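Local coordinates for AvrA (Salmonella typhimurium, PDB 6BE0), which probably transfers acetyl groups from acetyl-CoA to serine and threonine residues of target proteins, as a YopJ-family bacterial effector that also binds inositol hexakisphosphate, at residues K89-V94 with F114-G119; M174-I179 with E220-S225; N247-A252 with E266-R271. One frame throughout, in Å; residues are numbered along the deposited sequence.

Contact 1 of 3, residues K89-V94 with F114-G119; sequences KFVMSV and FLVNMG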
# COMPACT_ATOMS: atom_id res chain seq x y z
N LYS A 89 -0.80 5.89 10.94
CA LYS A 89 -0.17 7.20 11.09
C LYS A 89 0.38 7.67 9.74
O LYS A 89 0.94 6.88 8.99
CB LYS A 89 0.96 7.15 12.12
CG LYS A 89 0.49 7.10 13.57
CD LYS A 89 -0.15 8.41 13.98
CE LYS A 89 -0.37 8.48 15.48
NZ LYS A 89 -1.08 9.74 15.86
N PHE A 90 0.19 8.95 9.45
CA PHE A 90 0.77 9.56 8.26
C PHE A 90 2.02 10.33 8.63
O PHE A 90 1.97 11.27 9.43
CB PHE A 90 -0.24 10.47 7.56
CG PHE A 90 0.32 11.20 6.38
CD1 PHE A 90 0.96 10.52 5.36
CD2 PHE A 90 0.19 12.58 6.28
CE1 PHE A 90 1.47 11.19 4.27
CE2 PHE A 90 0.70 13.26 5.19
CZ PHE A 90 1.34 12.56 4.18
N VAL A 91 3.15 9.92 8.06
CA VAL A 91 4.43 10.58 8.31
C VAL A 91 4.97 11.12 7.00
O VAL A 91 4.73 10.55 5.93
CB VAL A 91 5.45 9.62 8.96
CG1 VAL A 91 4.97 9.21 10.35
CG2 VAL A 91 5.67 8.39 8.09
N MET A 92 5.71 12.22 7.08
CA MET A 92 6.07 12.99 5.89
C MET A 92 7.56 12.90 5.57
O MET A 92 8.07 13.66 4.75
CB MET A 92 5.65 14.44 6.09
CG MET A 92 4.26 14.57 6.71
SD MET A 92 3.55 16.21 6.59
CE MET A 92 3.14 16.27 4.84
N SER A 93 8.24 11.96 6.21
CA SER A 93 9.64 11.69 5.90
C SER A 93 10.09 10.38 6.54
O SER A 93 9.43 9.85 7.44
CB SER A 93 10.54 12.83 6.39
OG SER A 93 10.61 12.86 7.80
N VAL A 94 11.21 9.86 6.05
CA VAL A 94 11.81 8.65 6.60
C VAL A 94 12.19 8.85 8.06
O VAL A 94 12.06 7.95 8.88
CB VAL A 94 13.06 8.23 5.80
CG1 VAL A 94 13.74 7.02 6.43
CG2 VAL A 94 12.68 7.94 4.36
N PHE A 114 1.98 2.68 8.89
CA PHE A 114 2.46 4.02 8.58
C PHE A 114 2.39 4.29 7.09
O PHE A 114 2.94 3.53 6.30
CB PHE A 114 3.90 4.20 9.06
CG PHE A 114 4.09 3.95 10.52
CD1 PHE A 114 4.42 2.69 10.99
CD2 PHE A 114 3.94 4.98 11.44
CE1 PHE A 114 4.60 2.46 12.34
CE2 PHE A 114 4.12 4.76 12.79
CZ PHE A 114 4.45 3.49 13.24
N LEU A 115 1.73 5.38 6.71
CA LEU A 115 1.88 5.93 5.37
C LEU A 115 3.02 6.93 5.41
O LEU A 115 2.94 7.94 6.12
CB LEU A 115 0.59 6.60 4.88
CG LEU A 115 -0.64 5.72 4.67
CD1 LEU A 115 -1.70 6.52 3.93
CD2 LEU A 115 -0.30 4.45 3.91
N VAL A 116 4.07 6.65 4.66
CA VAL A 116 5.28 7.47 4.69
C VAL A 116 5.60 8.04 3.32
O VAL A 116 5.72 7.31 2.34
CB VAL A 116 6.49 6.66 5.21
CG1 VAL A 116 6.66 5.34 4.44
CG2 VAL A 116 7.77 7.50 5.16
N ASN A 117 5.73 9.36 3.26
CA ASN A 117 6.26 10.02 2.08
C ASN A 117 7.78 9.97 2.11
O ASN A 117 8.42 10.69 2.88
CB ASN A 117 5.78 11.47 1.99
CG ASN A 117 6.22 12.15 0.70
OD1 ASN A 117 6.72 11.50 -0.22
ND2 ASN A 117 6.03 13.46 0.63
N MET A 118 8.36 9.11 1.28
CA MET A 118 9.79 8.86 1.32
C MET A 118 10.55 9.91 0.52
O MET A 118 11.73 10.14 0.77
CB MET A 118 10.09 7.46 0.77
CG MET A 118 9.10 6.39 1.20
SD MET A 118 9.87 4.82 1.62
CE MET A 118 10.22 5.09 3.34
N GLY A 119 9.87 10.54 -0.42
CA GLY A 119 10.49 11.55 -1.26
C GLY A 119 10.72 12.86 -0.53
O GLY A 119 10.06 13.15 0.47
O HOH W 1 10.15 13.61 2.84
O HOH W 2 12.23 11.27 3.44

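Contact 2 of 3, residues M174-I179 with E220-S225; sequences MVELDI and EPFLPS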
# COMPACT_ATOMS: atom_id res chain seq x y z
N MET A 174 12.08 -4.97 3.21
CA MET A 174 11.37 -4.22 2.18
C MET A 174 10.80 -5.20 1.16
O MET A 174 11.50 -6.12 0.72
CB MET A 174 12.31 -3.21 1.51
CG MET A 174 11.69 -2.45 0.36
SD MET A 174 12.80 -1.15 -0.22
CE MET A 174 12.51 -1.22 -1.99
N VAL A 175 9.54 -5.02 0.81
CA VAL A 175 8.83 -5.95 -0.06
C VAL A 175 8.38 -5.28 -1.36
O VAL A 175 7.67 -4.28 -1.34
CB VAL A 175 7.61 -6.57 0.64
CG1 VAL A 175 6.86 -7.51 -0.29
CG2 VAL A 175 8.05 -7.31 1.90
N GLU A 176 8.81 -5.85 -2.48
CA GLU A 176 8.37 -5.42 -3.79
C GLU A 176 7.08 -6.13 -4.15
O GLU A 176 6.98 -7.35 -4.03
CB GLU A 176 9.45 -5.71 -4.84
CG GLU A 176 9.07 -5.37 -6.27
CD GLU A 176 10.04 -5.96 -7.28
OE1 GLU A 176 10.28 -7.18 -7.23
OE2 GLU A 176 10.55 -5.20 -8.13
N LEU A 177 6.08 -5.37 -4.59
CA LEU A 177 4.79 -5.94 -4.99
C LEU A 177 4.61 -5.92 -6.50
O LEU A 177 4.11 -6.88 -7.08
CB LEU A 177 3.64 -5.18 -4.31
CG LEU A 177 3.59 -5.26 -2.78
CD1 LEU A 177 2.35 -4.53 -2.26
CD2 LEU A 177 3.60 -6.70 -2.28
N ASP A 178 5.03 -4.83 -7.13
CA ASP A 178 4.86 -4.64 -8.57
C ASP A 178 3.41 -4.88 -8.98
O ASP A 178 3.14 -5.72 -9.84
CB ASP A 178 5.80 -5.56 -9.36
CG ASP A 178 5.82 -5.24 -10.85
OD1 ASP A 178 5.62 -4.06 -11.21
OD2 ASP A 178 6.05 -6.17 -11.65
N ILE A 179 2.50 -4.15 -8.35
CA ILE A 179 1.09 -4.20 -8.71
C ILE A 179 0.61 -2.83 -9.16
O ILE A 179 -0.44 -2.70 -9.79
CB ILE A 179 0.22 -4.70 -7.54
CG1 ILE A 179 0.47 -3.85 -6.29
CG2 ILE A 179 0.50 -6.17 -7.26
CD1 ILE A 179 -0.52 -4.12 -5.17
N GLU A 220 19.50 -11.70 -0.38
CA GLU A 220 18.96 -10.62 -1.21
C GLU A 220 18.61 -9.40 -0.36
O GLU A 220 18.22 -9.53 0.80
CB GLU A 220 17.72 -11.11 -1.97
CG GLU A 220 18.01 -12.27 -2.92
CD GLU A 220 16.85 -12.57 -3.85
OE1 GLU A 220 15.76 -12.01 -3.64
OE2 GLU A 220 17.04 -13.36 -4.80
N PRO A 221 18.76 -8.19 -0.94
CA PRO A 221 18.54 -6.95 -0.19
C PRO A 221 17.08 -6.75 0.22
O PRO A 221 16.80 -6.48 1.39
CB PRO A 221 19.00 -5.86 -1.16
CG PRO A 221 18.79 -6.46 -2.51
CD PRO A 221 19.05 -7.93 -2.36
N PHE A 222 16.18 -6.88 -0.75
CA PHE A 222 14.75 -6.79 -0.49
C PHE A 222 14.05 -8.06 -0.98
O PHE A 222 14.68 -8.91 -1.61
CB PHE A 222 14.15 -5.56 -1.18
CG PHE A 222 14.24 -5.59 -2.68
CD1 PHE A 222 13.21 -6.10 -3.44
CD2 PHE A 222 15.37 -5.11 -3.33
CE1 PHE A 222 13.29 -6.13 -4.82
CE2 PHE A 222 15.46 -5.14 -4.70
CZ PHE A 222 14.42 -5.65 -5.45
N LEU A 223 12.76 -8.17 -0.70
CA LEU A 223 11.99 -9.33 -1.11
C LEU A 223 11.35 -9.09 -2.48
O LEU A 223 10.52 -8.20 -2.62
CB LEU A 223 10.91 -9.64 -0.07
CG LEU A 223 10.20 -10.99 -0.23
CD1 LEU A 223 11.11 -12.12 0.24
CD2 LEU A 223 8.88 -11.00 0.52
N PRO A 224 11.74 -9.89 -3.50
CA PRO A 224 11.15 -9.67 -4.82
C PRO A 224 9.69 -10.09 -4.87
O PRO A 224 9.21 -10.76 -3.95
CB PRO A 224 12.01 -10.55 -5.73
CG PRO A 224 12.50 -11.64 -4.85
CD PRO A 224 12.69 -11.01 -3.49
N SER A 225 8.99 -9.69 -5.93
CA SER A 225 7.54 -9.88 -6.01
C SER A 225 7.12 -11.35 -6.02
O SER A 225 6.14 -11.72 -5.38
CB SER A 225 6.99 -9.18 -7.25
OG SER A 225 7.56 -9.71 -8.43

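Contact 3 of 3, residues N247-A252 with E266-R271; sequences NEYVEA and ETLYER. With IHP (inositol hexakisphosphate), chain B.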
# COMPACT_ATOMS: atom_id res chain seq x y z
N ASN A 247 -1.83 -13.22 -13.32
CA ASN A 247 -1.55 -14.59 -13.72
C ASN A 247 -0.35 -15.15 -12.97
O ASN A 247 -0.26 -16.36 -12.73
CB ASN A 247 -1.30 -14.68 -15.23
CG ASN A 247 -2.50 -14.27 -16.05
OD1 ASN A 247 -3.62 -14.23 -15.55
ND2 ASN A 247 -2.27 -13.98 -17.33
N GLU A 248 0.58 -14.28 -12.61
CA GLU A 248 1.77 -14.70 -11.87
C GLU A 248 1.42 -14.99 -10.42
O GLU A 248 2.04 -15.86 -9.79
CB GLU A 248 2.85 -13.62 -11.95
CG GLU A 248 3.45 -13.45 -13.34
CD GLU A 248 4.31 -12.22 -13.46
OE1 GLU A 248 4.65 -11.62 -12.42
OE2 GLU A 248 4.65 -11.84 -14.61
N TYR A 249 0.44 -14.28 -9.88
CA TYR A 249 0.03 -14.48 -8.50
C TYR A 249 -0.76 -15.78 -8.33
O TYR A 249 -0.54 -16.52 -7.38
CB TYR A 249 -0.80 -13.30 -8.00
CG TYR A 249 -1.31 -13.50 -6.59
CD1 TYR A 249 -0.45 -13.42 -5.50
CD2 TYR A 249 -2.64 -13.79 -6.34
CE1 TYR A 249 -0.90 -13.61 -4.21
CE2 TYR A 249 -3.11 -13.98 -5.05
CZ TYR A 249 -2.23 -13.89 -4.00
OH TYR A 249 -2.69 -14.08 -2.71
N VAL A 250 -1.69 -16.03 -9.24
CA VAL A 250 -2.54 -17.22 -9.16
C VAL A 250 -1.74 -18.50 -9.45
O VAL A 250 -2.15 -19.59 -9.06
CB VAL A 250 -3.72 -17.15 -10.14
CG1 VAL A 250 -4.63 -15.99 -9.78
CG2 VAL A 250 -3.23 -17.03 -11.56
N GLU A 251 -0.62 -18.36 -10.14
CA GLU A 251 0.26 -19.50 -10.38
C GLU A 251 0.92 -19.92 -9.08
O GLU A 251 1.30 -21.08 -8.90
CB GLU A 251 1.31 -19.16 -11.44
CG GLU A 251 0.81 -19.31 -12.87
CD GLU A 251 1.83 -18.85 -13.90
OE1 GLU A 251 3.04 -18.85 -13.58
OE2 GLU A 251 1.42 -18.50 -15.03
N ALA A 252 1.05 -18.96 -8.16
CA ALA A 252 1.57 -19.24 -6.82
C ALA A 252 0.44 -19.55 -5.85
O ALA A 252 0.67 -20.05 -4.75
CB ALA A 252 2.39 -18.05 -6.32
N GLU A 266 -17.80 -11.28 -6.76
CA GLU A 266 -17.01 -11.41 -7.97
C GLU A 266 -15.59 -11.84 -7.62
O GLU A 266 -15.03 -11.39 -6.62
CB GLU A 266 -16.99 -10.10 -8.77
CG GLU A 266 -16.68 -8.86 -7.96
CD GLU A 266 -16.75 -7.58 -8.79
OE1 GLU A 266 -16.23 -6.54 -8.34
OE2 GLU A 266 -17.34 -7.62 -9.89
N THR A 267 -15.02 -12.71 -8.44
CA THR A 267 -13.69 -13.24 -8.19
C THR A 267 -12.63 -12.19 -8.46
O THR A 267 -12.94 -11.09 -8.93
CB THR A 267 -13.41 -14.48 -9.07
OG1 THR A 267 -13.35 -14.09 -10.44
CG2 THR A 267 -14.50 -15.52 -8.89
N LEU A 268 -11.38 -12.52 -8.14
CA LEU A 268 -10.25 -11.64 -8.40
C LEU A 268 -10.20 -11.25 -9.88
O LEU A 268 -10.00 -10.09 -10.22
CB LEU A 268 -8.95 -12.31 -7.98
CG LEU A 268 -7.66 -11.51 -8.18
CD1 LEU A 268 -7.63 -10.31 -7.25
CD2 LEU A 268 -6.45 -12.41 -7.96
N TYR A 269 -10.38 -12.24 -10.75
CA TYR A 269 -10.37 -12.01 -12.19
C TYR A 269 -11.60 -11.24 -12.65
O TYR A 269 -11.50 -10.32 -13.46
CB TYR A 269 -10.29 -13.34 -12.94
CG TYR A 269 -8.90 -13.93 -13.10
CD1 TYR A 269 -7.77 -13.11 -13.13
CD2 TYR A 269 -8.72 -15.30 -13.23
CE1 TYR A 269 -6.51 -13.65 -13.28
CE2 TYR A 269 -7.46 -15.84 -13.37
CZ TYR A 269 -6.36 -15.01 -13.40
OH TYR A 269 -5.11 -15.55 -13.55
N GLU A 270 -12.77 -11.63 -12.15
CA GLU A 270 -14.02 -10.98 -12.53
C GLU A 270 -13.99 -9.51 -12.14
O GLU A 270 -14.50 -8.66 -12.87
CB GLU A 270 -15.21 -11.68 -11.88
CG GLU A 270 -15.59 -13.00 -12.54
CD GLU A 270 -16.84 -13.61 -11.95
OE1 GLU A 270 -17.19 -13.27 -10.80
OE2 GLU A 270 -17.49 -14.43 -12.64
N ARG A 271 -13.39 -9.21 -11.00
CA ARG A 271 -13.29 -7.83 -10.54
C ARG A 271 -12.31 -7.03 -11.40
O ARG A 271 -12.55 -5.86 -11.71
CB ARG A 271 -12.85 -7.76 -9.08
CG ARG A 271 -12.30 -6.40 -8.71
CD ARG A 271 -12.23 -6.14 -7.22
NE ARG A 271 -11.47 -4.92 -6.96
CZ ARG A 271 -11.91 -3.70 -7.25
NH1 ARG A 271 -13.11 -3.52 -7.79
NH2 ARG A 271 -11.15 -2.65 -6.99
C1 IHP B . -14.24 -3.15 1.47
C2 IHP B . -13.10 -2.37 0.81
C3 IHP B . -13.17 -2.47 -0.70
C4 IHP B . -14.54 -2.04 -1.21
C5 IHP B . -15.58 -3.00 -0.65
C6 IHP B . -15.62 -2.91 0.87
O11 IHP B . -14.25 -2.83 2.85
P1 IHP B . -13.63 -3.90 3.87
O21 IHP B . -12.86 -3.18 4.95
O31 IHP B . -12.69 -4.84 3.15
O41 IHP B . -14.75 -4.69 4.49
O12 IHP B . -13.13 -0.99 1.23
P2 IHP B . -11.92 -0.39 2.07
O22 IHP B . -11.62 -1.26 3.27
O32 IHP B . -10.68 -0.31 1.22
O42 IHP B . -12.29 0.99 2.55
O13 IHP B . -12.14 -1.68 -1.29
P3 IHP B . -10.93 -2.41 -2.03
O23 IHP B . -9.64 -1.67 -1.74
O33 IHP B . -10.79 -3.84 -1.56
O43 IHP B . -11.16 -2.40 -3.51
O14 IHP B . -14.55 -1.98 -2.65
P4 IHP B . -14.51 -3.26 -3.62
O24 IHP B . -13.52 -3.00 -4.74
O34 IHP B . -14.09 -4.52 -2.89
O44 IHP B . -15.86 -3.47 -4.25
O15 IHP B . -16.88 -2.73 -1.19
P5 IHP B . -17.88 -3.94 -1.38
O25 IHP B . -17.42 -5.13 -0.56
O35 IHP B . -19.25 -3.52 -0.91
O45 IHP B . -17.96 -4.35 -2.83
O16 IHP B . -16.14 -1.64 1.27
P6 IHP B . -17.30 -1.60 2.33
O26 IHP B . -17.88 -0.21 2.38
O36 IHP B . -18.38 -2.57 1.94
O46 IHP B . -16.77 -1.95 3.69

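Contact 1 of 3, residues K89-V94 with F114-G119
The two aromatic rings, F114 and F90, belong to opposite faces of the strand pair. F114 shares its face with K89, V91 and V116: K89 CB approaches F114 CD2 obliquely at 3.7 Å, and V91 CG1 comes more loosely to the same corner. L97 and T104 of helix 94-106 also touch the F114 side chain. On the other face, F90 CD1 lies 3.3 Å from L115 O, an oblique approach of the carbonyl oxygen to the ring. The F90 and L115 side chains cross at about a right angle, and both are packed by M72 of helix 65-82.

Between the faces runs a parallel register of K89 with F114, F90 with L115 and V91 with V116, the strand axes only 12° apart. L115 N donates to K89 O at 2.8 Å, and V91 N gives a nearly straight bond to L115 O at 2.8 Å. N117 N closes the series on V91 O at 3.1 Å, and V116 CA adds a CA-H...O contact to that same carbonyl oxygen. The valines fit closely here, V91 CG2 lying 3.5 Å from V116 CB.

Past the last backbone hydrogen bond the segments stay in touch: S93 CA makes a CA-H...O contact to N117 O, and V94 CG2 meets M118 CE at 3.9 Å. One water accepts from V94 N while donating to M118 O. N117 OD1 forms an Asx turn with G119 N and also accepts from H124 N, while S93 caps the next helix through E96 N. The whole is a beta-alpha-beta unit: strand 88-91, helix 94-106 and strand 111-117, with the first strand outermost in the mixed sheet of the acetyltransferase.

Contact 2 of 3, residues M174-I179 with E220-S225
V175 and L223 form a single backbone bridge in the close-packed middle of this contact. On one side of it L223 N points straight at M174 O, 2.8 Å away with an angle of 180° at the hydrogen; on the other, E176 N donates to L223 O at 2.9 Å. The side chains of the bridged pair lie side by side, V175 CG2 4.0 Å from L223 CD2.

The buried E176 carboxylate extends this grip. CG is anti to the backbone N (chi1 176°), the chain is extended beyond it, and E176 OE1 accepts from S225 N at 3.1 Å on its anti lone pair. OE1 also lies in plane at the edge of the F222 ring, while OE2 accepts from C147 N. Two backbone N-H groups therefore hold the acid, and the start of helix 225-228 may favour its charged form.

Packing slackens at both ends. D178 CB reaches S225 CB only at 4.4 Å, and the carboxylate of the partly exposed D178 forms a salt bridge with R181, a CoA-binding residue. At the other end, the residues that lead into F222, E220 and P221, are exposed and poorly ordered.

Strand 136-143 pairs with the other edge of strand 170-176, while P152 of helix 151-164 packs on F222 and L193 of helix 186-199 on L177.

Contact 3 of 3, residues N247-A252 with E266-R271
Y269 reaches across from helix 268-273 to N247 and V250 of helix 243-252, in a sparse helix-to-helix contact whose second helix opens with a capping box. Just 186 Å² is buried, and side-chain ends do the touching.

The polar link between the helices is a weak hydrogen bond, Y269 OH to N247 OD1 at 2.8 Å. The two side chains cross at about a right angle, with the amide and ring planes 79° apart.

Apolar contacts gather around the same phenol. V250 and Y269 meet tip to tip, with V250 CG1 4.1 Å from Y269 CZ; the approach of V250 CG2 to Y269 OH is suspiciously short, and its detail is doubtful. Deeper in, the buried L268 turns CD2 toward both Y249 and V250, at 4.4 Å from Y249 CD2. The Y249 ring stacks on Y237, and its hydroxyl bonds to L232 O, which anchors this side of helix 243-252 to the preceding loop.

Capping bonds shape the start of the second helix. E270 N donates to T267 OG1 at 3.1 Å with an angle of 163° at the hydrogen, and T267 N returns a longer bond of 3.3 Å to E270 OE1, approached 31° out of the carboxylate plane. R271 N then bonds to T267 O in the first turn.

Charged contacts follow at R271, which belongs to the inositol hexakisphosphate pocket. K238, H239, K263, K291 and K196 hydrogen-bond the same ligand. The R271 chain is extended as far as NE; beyond it, IHP O24 sits over the centre of one guanidinium face, 3.1 Å from R271 CZ.

Followed from the N terminus, the three contacts come in series, none enclosing or crossing another. Contact 1 closes a loop that holds helix 94-106, fixing one outermost strand of the mixed sheet. The chain then runs through the rest of the sheet to its other outermost strand, where contact 2 closes a longer loop containing helices 186-199 and 205-212. Contact 3 closes a short loop without helix or strand and joins two helices near the bound ligands. Contacts 1 and 2 thus share a sheet at its two margins, whereas contact 3 lies across the chain's centre from contact 1, about 17 Å between nearest atoms, but only about 5 Å from contact 2.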